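Local coordinates for protein probable succinyl-CoA:3-ketoacid coenzyme A transferase subunit B (PDB 3CDK) that probably catalyses, as the B subunit of a CoA-transferase, the transfer of coenzyme A from succinyl-CoA to a 3-oxo acid, at residues G98-A103 with N137-I142; L102-G107 with V143-H148. All coordinates share one frame; numbering follows the deposited sequence.

Overall arrangement
Leaving helix 88-96, the chain turns at Gly98 and enters strand 102-105. It then makes an excursion through the short strands 109-111 and 116-117 and helix 132-138 before returning alongside as strand 141-145. Interaction 1 (98-103 with 137-142) closes this loop at the entrance of both strands, where each follows a helix; interaction 2 (102-107 with 143-148) closes it again further along, and the centres of the two contacts lie about 13 Å apart. Because the strands are parallel, the two closures cross rather than nest, sharing Leu102 and Ala103. Ile142 CG2 meets Leu105 CD1 at 4.0 Å where they join. Strand 24-27 pairs with the far edge of 102-105, and 173-175 with that of 141-145.

Interaction 1 of 2, residues G98-A103 with N137-I142; sequences GHIDLA and NGAKRI
Residues 98-103 and 137-142 each leave a helix and run side by side into neighbouring parallel strands. Strand 102-105, helix 132-138 and strand 141-145 form a beta-alpha-beta crossover of the CoA-transferase fold, with 141-145 as its returning strand. Gly98 ends helix 88-96 in a Schellman motif, its positive phi of 88° suited to glycine, and its CA makes a C-H...O contact with Gly138 O. Lys140 N donates to Ile100 O at 2.9 Å, nearly straight, and the bond from Arg141 N to Asp101 O is weak. Ala103 N then reaches Arg141 O at 3.0 Å, the carbonyl aimed almost directly at the donor.

The Lys140 chain runs past Ile100 O and Gly98 O toward Asp101. With CG beside the backbone N (chi1 -60°), that carbon passes both Ile100 O and Gly98 O at 3.6 Å, and the chain bends near its tip. NZ faces Asp101 OD1 across 3.6 Å, a long salt bridge between side chains that lie alongside each other. The other carboxylate oxygen, OD2, accepts from the backbone N of Asn24, which ties residues 98-103 to the start of strand 24-27. Leu102 and Arg141 also run side by side; CD1 of the leucine rests on the aliphatic part of the arginine, 3.7 Å from its CG. The extended arginine continues past it to a salt bridge with Glu18. Ile100 turns its far end away from residues 137-142 and packs on Met94 and Ile95 of helix 88-96. On the sheet face carrying Ala103 and Ile142, the Ala103 methyl touches Ala139 CB at 3.7 Å and lies 4.3 Å from Ile142 CD1.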
loop_
_atom_site.group_PDB
_atom_site.type_symbol
_atom_site.label_atom_id
_atom_site.label_comp_id
_atom_site.label_asym_id
_atom_site.label_seq_id
_atom_site.Cartn_x
_atom_site.Cartn_y
_atom_site.Cartn_z
ATOM N N GLY B 98 -4.063 7.143 -11.277
ATOM C CA GLY B 98 -4.107 8.219 -12.270
ATOM C C GLY B 98 -2.869 9.104 -12.331
ATOM O O GLY B 98 -2.907 10.198 -12.877
ATOM N N HIS B 99 -1.768 8.635 -11.769
ATOM C CA HIS B 99 -0.540 9.395 -11.695
ATOM C C HIS B 99 0.281 9.310 -13.004
ATOM O O HIS B 99 1.040 10.218 -13.328
ATOM C CB HIS B 99 0.271 8.949 -10.464
ATOM C CG HIS B 99 -0.491 9.061 -9.166
ATOM N ND1 HIS B 99 -0.532 10.225 -8.420
ATOM C CD2 HIS B 99 -1.245 8.161 -8.490
ATOM C CE1 HIS B 99 -1.267 10.039 -7.339
ATOM N NE2 HIS B 99 -1.719 8.799 -7.364
ATOM N N ILE B 100 0.100 8.223 -13.755
ATOM C CA ILE B 100 0.685 8.070 -15.082
ATOM C C ILE B 100 -0.106 8.886 -16.124
ATOM O O ILE B 100 -1.309 8.709 -16.318
ATOM C CB ILE B 100 0.757 6.565 -15.461
ATOM C CG1 ILE B 100 1.487 5.786 -14.364
ATOM C CG2 ILE B 100 1.395 6.348 -16.833
ATOM C CD1 ILE B 100 2.974 6.071 -14.327
ATOM N N ASP B 101 0.601 9.795 -16.765
ATOM C CA ASP B 101 0.053 10.709 -17.765
ATOM C C ASP B 101 -0.321 10.059 -19.097
ATOM O O ASP B 101 -1.193 10.543 -19.802
ATOM C CB ASP B 101 1.107 11.786 -18.032
ATOM C CG ASP B 101 1.412 12.606 -16.795
ATOM O OD1 ASP B 101 0.434 13.064 -16.138
ATOM O OD2 ASP B 101 2.617 12.799 -16.482
ATOM N N LEU B 102 0.347 8.960 -19.427
ATOM C CA LEU B 102 0.253 8.365 -20.743
ATOM C C LEU B 102 0.693 6.924 -20.724
ATOM O O LEU B 102 1.759 6.594 -20.185
ATOM C CB LEU B 102 1.126 9.141 -21.762
ATOM C CG LEU B 102 1.105 8.621 -23.205
ATOM C CD1 LEU B 102 -0.280 8.854 -23.894
ATOM C CD2 LEU B 102 2.246 9.193 -24.040
ATOM N N ALA B 103 -0.107 6.067 -21.343
ATOM C CA ALA B 103 0.305 4.696 -21.598
ATOM C C ALA B 103 0.130 4.429 -23.070
ATOM O O ALA B 103 -0.960 4.615 -23.629
ATOM C CB ALA B 103 -0.496 3.718 -20.783
ATOM N N ASN B 137 -7.113 1.420 -17.667
ATOM C CA ASN B 137 -8.097 2.114 -16.844
ATOM C C ASN B 137 -7.500 3.238 -16.020
ATOM O O ASN B 137 -8.223 4.079 -15.558
ATOM C CB ASN B 137 -8.901 1.141 -15.980
ATOM C CG ASN B 137 -9.665 0.129 -16.815
ATOM O OD1 ASN B 137 -10.627 0.461 -17.488
ATOM N ND2 ASN B 137 -9.207 -1.108 -16.796
ATOM N N GLY B 138 -6.178 3.287 -15.888
ATOM C CA GLY B 138 -5.549 4.229 -14.971
ATOM C C GLY B 138 -4.725 5.375 -15.543
ATOM O O GLY B 138 -4.696 6.449 -14.972
ATOM N N ALA B 139 -4.034 5.152 -16.651
ATOM C CA ALA B 139 -3.304 6.237 -17.292
ATOM C C ALA B 139 -4.279 7.352 -17.712
ATOM O O ALA B 139 -5.401 7.069 -18.134
ATOM C CB ALA B 139 -2.541 5.722 -18.467
ATOM N N LYS B 140 -3.876 8.613 -17.562
ATOM C CA LYS B 140 -4.731 9.709 -17.987
ATOM C C LYS B 140 -5.023 9.613 -19.493
ATOM O O LYS B 140 -6.161 9.780 -19.920
ATOM C CB LYS B 140 -4.124 11.077 -17.637
ATOM C CG LYS B 140 -3.894 11.276 -16.158
ATOM C CD LYS B 140 -3.292 12.657 -15.800
ATOM C CE LYS B 140 -2.159 12.435 -14.755
ATOM N NZ LYS B 140 -2.186 13.433 -13.686
ATOM N N ARG B 141 -4.002 9.340 -20.296
ATOM C CA ARG B 141 -4.234 9.244 -21.712
ATOM C C ARG B 141 -3.831 7.870 -22.280
ATOM O O ARG B 141 -2.761 7.368 -21.964
ATOM C CB ARG B 141 -3.538 10.397 -22.420
ATOM C CG ARG B 141 -3.706 10.352 -23.916
ATOM C CD ARG B 141 -3.153 11.602 -24.521
ATOM N NE ARG B 141 -3.061 11.548 -25.968
ATOM C CZ ARG B 141 -4.039 11.921 -26.782
ATOM N NH1 ARG B 141 -5.190 12.362 -26.276
ATOM N NH2 ARG B 141 -3.860 11.858 -28.101
ATOM N N ILE B 142 -4.700 7.277 -23.105
ATOM C CA ILE B 142 -4.502 5.925 -23.641
ATOM C C ILE B 142 -4.290 5.985 -25.138
ATOM O O ILE B 142 -5.156 6.476 -25.906
ATOM C CB ILE B 142 -5.703 4.976 -23.346
ATOM C CG1 ILE B 142 -5.999 4.910 -21.841
ATOM C CG2 ILE B 142 -5.427 3.551 -23.923
ATOM C CD1 ILE B 142 -4.761 4.515 -21.040
#

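Interaction 2 of 2, residues L102-G107 with V143-H148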
loop_
_atom_site.group_PDB
_atom_site.type_symbol
_atom_site.label_atom_id
_atom_site.label_comp_id
_atom_site.label_asym_id
_atom_site.label_seq_id
_atom_site.Cartn_x
_atom_site.Cartn_y
_atom_site.Cartn_z
ATOM N N LEU B 102 0.347 8.960 -19.427
ATOM C CA LEU B 102 0.253 8.365 -20.743
ATOM C C LEU B 102 0.693 6.924 -20.724
ATOM O O LEU B 102 1.759 6.594 -20.185
ATOM C CB LEU B 102 1.126 9.141 -21.762
ATOM C CG LEU B 102 1.105 8.621 -23.205
ATOM C CD1 LEU B 102 -0.280 8.854 -23.894
ATOM C CD2 LEU B 102 2.246 9.193 -24.040
ATOM N N ALA B 103 -0.107 6.067 -21.343
ATOM C CA ALA B 103 0.305 4.696 -21.598
ATOM C C ALA B 103 0.130 4.429 -23.070
ATOM O O ALA B 103 -0.960 4.615 -23.629
ATOM C CB ALA B 103 -0.496 3.718 -20.783
ATOM N N ILE B 104 1.227 4.041 -23.711
ATOM C CA ILE B 104 1.181 3.624 -25.102
ATOM C C ILE B 104 1.188 2.107 -25.114
ATOM O O ILE B 104 2.041 1.520 -24.473
ATOM C CB ILE B 104 2.352 4.236 -25.888
ATOM C CG1 ILE B 104 2.376 5.763 -25.665
ATOM C CG2 ILE B 104 2.246 3.899 -27.376
ATOM C CD1 ILE B 104 3.606 6.497 -26.282
ATOM N N LEU B 105 0.211 1.481 -25.777
ATOM C CA LEU B 105 0.094 -0.013 -25.811
ATOM C C LEU B 105 -0.109 -0.495 -27.215
ATOM O O LEU B 105 -0.624 0.247 -28.044
ATOM C CB LEU B 105 -1.113 -0.540 -25.025
ATOM C CG LEU B 105 -1.460 -0.075 -23.609
ATOM C CD1 LEU B 105 -2.229 1.213 -23.655
ATOM C CD2 LEU B 105 -2.299 -1.157 -22.872
ATOM N N GLY B 106 0.235 -1.760 -27.446
ATOM C CA GLY B 106 -0.060 -2.449 -28.695
ATOM C C GLY B 106 -1.487 -2.978 -28.720
ATOM O O GLY B 106 -2.218 -2.881 -27.741
ATOM N N GLY B 107 -1.912 -3.530 -29.842
ATOM C CA GLY B 107 -3.265 -4.021 -29.893
ATOM C C GLY B 107 -3.415 -5.114 -30.900
ATOM O O GLY B 107 -2.706 -5.126 -31.893
ATOM N N VAL B 143 -3.131 5.500 -25.560
ATOM C CA VAL B 143 -2.781 5.532 -26.964
ATOM C C VAL B 143 -2.341 4.144 -27.363
ATOM O O VAL B 143 -1.514 3.490 -26.664
ATOM C CB VAL B 143 -1.664 6.559 -27.242
ATOM C CG1 VAL B 143 -0.995 6.291 -28.571
ATOM C CG2 VAL B 143 -2.233 7.967 -27.217
ATOM N N VAL B 144 -2.905 3.710 -28.488
ATOM C CA VAL B 144 -2.636 2.399 -29.075
ATOM C C VAL B 144 -1.982 2.554 -30.451
ATOM O O VAL B 144 -2.442 3.371 -31.290
ATOM C CB VAL B 144 -3.935 1.607 -29.199
ATOM C CG1 VAL B 144 -3.741 0.381 -30.008
ATOM C CG2 VAL B 144 -4.408 1.209 -27.842
ATOM N N ILE B 145 -0.904 1.807 -30.678
ATOM C CA ILE B 145 -0.340 1.757 -32.017
ATOM C C ILE B 145 -0.472 0.371 -32.524
ATOM O O ILE B 145 -0.029 -0.556 -31.854
ATOM C CB ILE B 145 1.139 2.111 -32.075
ATOM C CG1 ILE B 145 1.893 1.445 -30.908
ATOM C CG2 ILE B 145 1.299 3.631 -32.129
ATOM C CD1 ILE B 145 3.364 1.865 -30.808
ATOM N N MET B 146 -1.058 0.238 -33.711
ATOM C CA MET B 146 -1.417 -1.054 -34.255
ATOM C C MET B 146 -1.444 -1.031 -35.790
ATOM O O MET B 146 -1.896 -0.049 -36.386
ATOM C CB MET B 146 -2.788 -1.439 -33.711
ATOM C CG MET B 146 -3.247 -2.855 -34.028
ATOM S SD MET B 146 -4.868 -3.136 -33.267
ATOM C CE MET B 146 -5.953 -2.084 -34.258
ATOM N N GLU B 147 -0.947 -2.106 -36.418
ATOM C CA GLU B 147 -1.086 -2.284 -37.853
ATOM C C GLU B 147 -2.586 -2.324 -38.139
ATOM O O GLU B 147 -3.362 -2.910 -37.382
ATOM C CB GLU B 147 -0.369 -3.546 -38.360
ATOM C CG GLU B 147 0.692 -3.223 -39.417
ATOM C CD GLU B 147 0.611 -4.072 -40.694
ATOM O OE1 GLU B 147 1.253 -5.153 -40.713
ATOM O OE2 GLU B 147 -0.052 -3.646 -41.693
ATOM N N HIS B 148 -2.989 -1.636 -39.194
ATOM C CA HIS B 148 -4.393 -1.447 -39.513
ATOM C C HIS B 148 -5.043 -2.758 -39.955
ATOM O O HIS B 148 -6.208 -3.019 -39.639
ATOM C CB HIS B 148 -4.495 -0.409 -40.638
ATOM C CG HIS B 148 -5.799 0.322 -40.688
ATOM N ND1 HIS B 148 -5.968 1.580 -40.144
ATOM C CD2 HIS B 148 -6.988 -0.012 -41.246
ATOM C CE1 HIS B 148 -7.210 1.979 -40.351
ATOM N NE2 HIS B 148 -7.851 1.034 -41.019
#
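Val143 O accepts the N-H of Leu105 at 2.8 Å and also a C-H...O contact from Ile104 CA at 3.1 Å, so two successive residues of 102-105 grip one carbonyl. Its own residue is held from the other end as well, Val143 N donating to Ala103 O at 3.0 Å. One step on, Leu105 O repeats the pattern, accepting Ile145 N at 3.1 Å, with the donor tilted 18° from the carbonyl plane, and a C-H...O contact from Val144 CA. Val143 thus bonds to the residues on both sides of Ile104, and Leu105 to those on both sides of Val144, the register of parallel strands, here at the centre of the alpha/beta sheet of the CoA-transferase fold. The short strand axes lie 4.7 Å apart and are inclined at 21°.

On one face, Leu102, Ile104, Val143 and Ile145 form an apolar patch. Leu102 CD1 meets Val143 CG2 at 4.0 Å. Ile104 has its CG2 anti to the backbone N, and this branch touches both Val143 CG1 and, at 4.1 Å, Ile145 CD1. Leu105 and Val144 occupy the opposite face; there Leu105 packs on Ala132 and Val136 of helix 132-138, while Val144 packs on Leu174 of strand 173-175. Gly106 and Gly107 continue beside Ile145 and Met146. Gly107 lies against Val144 CG1 and the Met146 side chain, and a CB there would be tight against both. The methionine extends as far as its sulphur, with CG anti to the backbone N (chi1 -172°), and reaches the Gly107 carbonyl with CG and SD.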